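Local coordinates for protein ADP-ribosylglycohydrolase (Thermus thermophilus, PDB 2YZV) that belongs to the all-helical ADP-ribosylglycohydrolase family and holds two magnesium ions at a site lined by aspartates and threonines, at residues 53-57 and 58-62; 280-283 and 284-287. All coordinates share one frame; numbering follows the deposited sequence.

Contact 1: residues 53-57 and 58-62. With MG (magnesium ion), chain C.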
loop_
_atom_site.group_PDB
_atom_site.type_symbol
_atom_site.label_atom_id
_atom_site.label_comp_id
_atom_site.label_asym_id
_atom_site.label_seq_id
_atom_site.Cartn_x
_atom_site.Cartn_y
_atom_site.Cartn_z
ATOM N N GLY A 53 -2.410 -17.648 -0.477
ATOM C CA GLY A 53 -2.400 -16.678 -1.555
ATOM C C GLY A 53 -3.595 -15.746 -1.631
ATOM O O GLY A 53 -3.641 -14.883 -2.504
ATOM N N PHE A 54 -4.572 -15.915 -0.746
ATOM C CA PHE A 54 -5.730 -15.030 -0.760
ATOM C C PHE A 54 -5.431 -13.801 0.086
ATOM O O PHE A 54 -4.746 -13.881 1.101
ATOM C CB PHE A 54 -6.981 -15.750 -0.241
ATOM C CG PHE A 54 -7.781 -16.421 -1.322
ATOM C CD1 PHE A 54 -7.207 -17.397 -2.133
ATOM C CD2 PHE A 54 -9.108 -16.064 -1.540
ATOM C CE1 PHE A 54 -7.946 -18.012 -3.147
ATOM C CE2 PHE A 54 -9.853 -16.672 -2.549
ATOM C CZ PHE A 54 -9.272 -17.646 -3.352
ATOM N N TRP A 55 -5.942 -12.657 -0.351
ATOM C CA TRP A 55 -5.703 -11.404 0.345
ATOM C C TRP A 55 -6.954 -10.820 1.002
ATOM O O TRP A 55 -8.021 -11.441 0.995
ATOM C CB TRP A 55 -5.070 -10.402 -0.628
ATOM C CG TRP A 55 -5.367 -10.707 -2.063
ATOM C CD1 TRP A 55 -4.570 -11.385 -2.949
ATOM C CD2 TRP A 55 -6.563 -10.375 -2.775
ATOM N NE1 TRP A 55 -5.200 -11.490 -4.167
ATOM C CE2 TRP A 55 -6.424 -10.878 -4.088
ATOM C CE3 TRP A 55 -7.742 -9.699 -2.430
ATOM C CZ2 TRP A 55 -7.423 -10.728 -5.059
ATOM C CZ3 TRP A 55 -8.736 -9.550 -3.395
ATOM C CH2 TRP A 55 -8.566 -10.064 -4.695
ATOM N N THR A 56 -6.824 -9.619 1.557
ATOM C CA THR A 56 -7.929 -8.978 2.271
ATOM C C THR A 56 -8.489 -7.713 1.625
ATOM O O THR A 56 -8.406 -7.528 0.411
ATOM C CB THR A 56 -7.490 -8.627 3.698
ATOM O OG1 THR A 56 -6.573 -7.525 3.655
ATOM C CG2 THR A 56 -6.790 -9.820 4.341
ATOM N N ASP A 57 -9.062 -6.840 2.453
ATOM C CA ASP A 57 -9.637 -5.594 1.962
ATOM C C ASP A 57 -8.582 -4.646 1.404
ATOM O O ASP A 57 -8.902 -3.752 0.618
ATOM C CB ASP A 57 -10.442 -4.897 3.071
ATOM C CG ASP A 57 -9.607 -4.569 4.292
ATOM O OD1 ASP A 57 -8.690 -3.727 4.188
ATOM O OD2 ASP A 57 -9.872 -5.152 5.364
ATOM N N ASP A 58 -7.328 -4.840 1.801
ATOM C CA ASP A 58 -6.241 -3.998 1.311
ATOM C C ASP A 58 -6.182 -4.123 -0.205
ATOM O O ASP A 58 -6.286 -3.135 -0.937
ATOM C CB ASP A 58 -4.894 -4.454 1.886
ATOM C CG ASP A 58 -4.834 -4.356 3.394
ATOM O OD1 ASP A 58 -5.709 -4.932 4.069
ATOM O OD2 ASP A 58 -3.898 -3.708 3.906
ATOM N N THR A 59 -6.007 -5.354 -0.667
ATOM C CA THR A 59 -5.919 -5.624 -2.089
ATOM C C THR A 59 -7.254 -5.380 -2.795
ATOM O O THR A 59 -7.277 -4.905 -3.933
ATOM C CB THR A 59 -5.437 -7.073 -2.338
ATOM O OG1 THR A 59 -4.174 -7.271 -1.688
ATOM C CG2 THR A 59 -5.270 -7.337 -3.822
ATOM N N SER A 60 -8.364 -5.683 -2.127
ATOM C CA SER A 60 -9.674 -5.466 -2.737
ATOM C C SER A 60 -9.848 -4.004 -3.134
ATOM O O SER A 60 -10.272 -3.697 -4.252
ATOM C CB SER A 60 -10.789 -5.868 -1.771
ATOM O OG SER A 60 -10.726 -7.253 -1.480
ATOM N N GLN A 61 -9.507 -3.101 -2.221
ATOM C CA GLN A 61 -9.627 -1.678 -2.503
ATOM C C GLN A 61 -8.641 -1.238 -3.579
ATOM O O GLN A 61 -8.961 -0.386 -4.409
ATOM C CB GLN A 61 -9.417 -0.866 -1.225
ATOM C CG GLN A 61 -10.632 -0.863 -0.316
ATOM C CD GLN A 61 -10.387 -0.111 0.972
ATOM O OE1 GLN A 61 -9.809 0.974 0.969
ATOM N NE2 GLN A 61 -10.833 -0.682 2.085
ATOM N N ALA A 62 -7.443 -1.815 -3.564
ATOM C CA ALA A 62 -6.435 -1.482 -4.561
ATOM C C ALA A 62 -6.963 -1.854 -5.943
ATOM O O ALA A 62 -6.761 -1.118 -6.911
ATOM C CB ALA A 62 -5.131 -2.231 -4.272
HETATM MG MG MG C . -6.559 -6.156 5.301
#

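Contact 2: residues 280-283 and 284-287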
loop_
_atom_site.group_PDB
_atom_site.type_symbol
_atom_site.label_atom_id
_atom_site.label_comp_id
_atom_site.label_asym_id
_atom_site.label_seq_id
_atom_site.Cartn_x
_atom_site.Cartn_y
_atom_site.Cartn_z
ATOM N N LEU A 280 -0.579 -16.681 -5.561
ATOM C CA LEU A 280 -1.395 -15.474 -5.438
ATOM C C LEU A 280 -2.729 -15.472 -6.190
ATOM O O LEU A 280 -2.778 -15.690 -7.399
ATOM C CB LEU A 280 -0.568 -14.264 -5.881
ATOM C CG LEU A 280 -1.161 -12.878 -5.616
ATOM C CD1 LEU A 280 -1.233 -12.624 -4.113
ATOM C CD2 LEU A 280 -0.284 -11.825 -6.283
ATOM N N HIS A 281 -3.809 -15.197 -5.464
ATOM C CA HIS A 281 -5.144 -15.150 -6.055
ATOM C C HIS A 281 -5.247 -13.972 -7.032
ATOM O O HIS A 281 -4.862 -12.851 -6.703
ATOM C CB HIS A 281 -6.196 -15.000 -4.951
ATOM C CG HIS A 281 -7.607 -15.092 -5.442
ATOM N ND1 HIS A 281 -8.652 -14.437 -4.826
ATOM C CD2 HIS A 281 -8.148 -15.767 -6.483
ATOM C CE1 HIS A 281 -9.775 -14.703 -5.469
ATOM N NE2 HIS A 281 -9.497 -15.508 -6.479
ATOM N N LEU A 282 -5.768 -14.238 -8.228
ATOM C CA LEU A 282 -5.938 -13.225 -9.272
ATOM C C LEU A 282 -4.632 -12.586 -9.743
ATOM O O LEU A 282 -4.606 -11.420 -10.137
ATOM C CB LEU A 282 -6.908 -12.134 -8.804
ATOM C CG LEU A 282 -8.292 -12.613 -8.354
ATOM C CD1 LEU A 282 -9.180 -11.408 -8.078
ATOM C CD2 LEU A 282 -8.916 -13.487 -9.432
ATOM N N ARG A 283 -3.558 -13.363 -9.703
ATOM C CA ARG A 283 -2.241 -12.911 -10.139
ATOM C C ARG A 283 -2.300 -12.300 -11.541
ATOM O O ARG A 283 -1.857 -11.170 -11.765
ATOM C CB ARG A 283 -1.289 -14.107 -10.151
ATOM C CG ARG A 283 0.090 -13.822 -10.704
ATOM C CD ARG A 283 0.762 -15.135 -11.060
ATOM N NE ARG A 283 2.144 -14.967 -11.493
ATOM C CZ ARG A 283 2.926 -15.974 -11.867
ATOM N NH1 ARG A 283 2.453 -17.214 -11.861
ATOM N NH2 ARG A 283 4.180 -15.744 -12.236
ATOM N N GLU A 284 -2.850 -13.055 -12.487
ATOM C CA GLU A 284 -2.939 -12.590 -13.869
ATOM C C GLU A 284 -3.774 -11.330 -14.057
ATOM O O GLU A 284 -3.424 -10.463 -14.859
ATOM C CB GLU A 284 -3.486 -13.703 -14.771
ATOM C CG GLU A 284 -2.560 -14.900 -14.966
ATOM C CD GLU A 284 -2.469 -15.794 -13.742
ATOM O OE1 GLU A 284 -3.379 -15.743 -12.888
ATOM O OE2 GLU A 284 -1.492 -16.567 -13.645
ATOM N N GLU A 285 -4.883 -11.222 -13.334
ATOM C CA GLU A 285 -5.725 -10.040 -13.455
ATOM C C GLU A 285 -4.970 -8.811 -12.965
ATOM O O GLU A 285 -5.088 -7.727 -13.540
ATOM C CB GLU A 285 -7.023 -10.214 -12.658
ATOM C CG GLU A 285 -8.013 -11.191 -13.285
ATOM C CD GLU A 285 -7.736 -12.646 -12.943
ATOM O OE1 GLU A 285 -6.611 -12.966 -12.503
ATOM O OE2 GLU A 285 -8.650 -13.479 -13.125
ATOM N N MET A 286 -4.183 -8.979 -11.907
ATOM C CA MET A 286 -3.416 -7.859 -11.381
ATOM C C MET A 286 -2.293 -7.457 -12.326
ATOM O O MET A 286 -1.999 -6.272 -12.479
ATOM C CB MET A 286 -2.864 -8.197 -9.997
ATOM C CG MET A 286 -3.954 -8.278 -8.950
ATOM S SD MET A 286 -3.299 -8.356 -7.276
ATOM C CE MET A 286 -3.227 -10.124 -7.028
ATOM N N GLU A 287 -1.670 -8.439 -12.969
ATOM C CA GLU A 287 -0.592 -8.155 -13.910
ATOM C C GLU A 287 -1.148 -7.332 -15.066
ATOM O O GLU A 287 -0.520 -6.375 -15.520
ATOM C CB GLU A 287 0.009 -9.461 -14.435
ATOM C CG GLU A 287 0.777 -10.243 -13.384
ATOM C CD GLU A 287 1.240 -11.595 -13.885
ATOM O OE1 GLU A 287 0.371 -12.432 -14.214
ATOM O OE2 GLU A 287 2.468 -11.820 -13.948
HETATM O O HOH W 1 3.501 -12.568 -11.524
HETATM O O HOH W 2 -0.619 -18.220 -11.683
#

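Contact 1: residues 53-57 and 58-62
The carbonyl oxygen Thr56 O is gripped twice from the first turn of the helix that follows it. Ser60 N reaches this oxygen at 3.1 Å, in the carbonyl plane, while the hydroxyl Ser60 OG donates to the same Thr56 O at 3.0 Å from above that plane, 46° out of it. Ser60 can do both because OG lies beside its own backbone N, anti to the carbonyl carbon (chi1 -63°). One residue on, Gln61 N repeats the helical pattern with Asp57 O. Thr56 is the N-cap of helix 57-72, though its capping bond is weak: Asp58 N lies 3.3 Å from Thr56 OG1, almost straight at 170°. That hydroxyl has a second task, which makes the helix start part of a two-magnesium centre, as in ADP-ribosylglycohydrolases. Thr56 OG1 binds magnesium at 2.1 Å and Asp58 OD1 at 1.9 Å, and Asp253 supplies a further oxygen. The two side chains run side by side in the same direction, so their oxygens share the ion as ligands. Thr56 OG1 is also hydrogen-bonded to Asp22. Thr254, a ligand of the other magnesium, hydrogen-bonds through OG1 to Asp58 OD2, which would hold the carboxylate's rotation. Trp55 packs against the first residues of the helix. Thr59 CG2 sits over the face of its six-membered ring, 3.7 Å from the centroid in a CH-pi contact, and Ser60 OG lies in the ring plane at the edge, 3.6 Å from Trp55 CZ3.

Contact 2: residues 280-283 and 284-287
A type II beta turn from Leu280 to Arg283 delivers the chain to the start of helix 283-298, with Leu282 at the N-cap position. The turn's own bond, Arg283 N to Leu280 O, is weak, but two helical bonds follow at once: Met286 N to Leu282 O and Glu287 N to Arg283 O, both 3.0 Å. Inward, Met286 folds back along the turn. Its chain bends at the thioether (chi3 -93°), which brings the methyl CE to 3.5 Å from Leu280 CD2, a tight carbon pair, and to 3.2 Å from His281 O; the Leu280 and Met286 side chains cross at about a right angle. Here the turn and the helix both pack on helix 4-26, Leu280 on Leu16 and Ala19, and Met286 on Ala19. On the outer side Glu285 doubles back at chi2, setting its carboxylate against Leu282, with OE2 3.7 Å from Leu282 CD2. Arg283, by contrast, is stretched out from CG to NE and runs past two glutamates, Glu284 and Glu287, without a direct salt bridge to either. Water 1 accepts a hydrogen bond from Arg283 NE at 2.8 Å and donates to Glu287 OE2. Water 2 accepts from Arg283 NH1 and donates a hydrogen bond to Glu284 OE2 at 2.7 Å. Both waters lie at the guanidinium edge, in its plane, whereas the carboxylate plane of Glu284 is turned 58° from it and that of Glu287 only 23°. Glu284 and Glu285 in the first turn, with Glu287 just beyond, would be expected to interact favourably with the helix dipole, and the water-bridged links to Arg283 probably balance part of the glutamate charge while leaving it hydrated.

In the fold
Both contacts show the same event, a loop turning into a helix, yet each serves a different setting. Contact 1 lies deeper, its centre about 10 Å from the centre of the chain, and many of its polar atoms serve magnesium, helix capping or bonds to neighbouring helices; contact 2, its centre about 16 Å from the same point, mixes a buried apolar side with charged groups and water. The loops are joined directly: Trp55 NE1 donates to His281 O at 2.9 Å, Gly53 O meets His281 N at 3.0 Å, and the His281 ring stacks on Phe54. Helix 4-26 underlies both, through Asp22 and Leu18 for 53-62 and through Leu16 and Ala19 for 280-287.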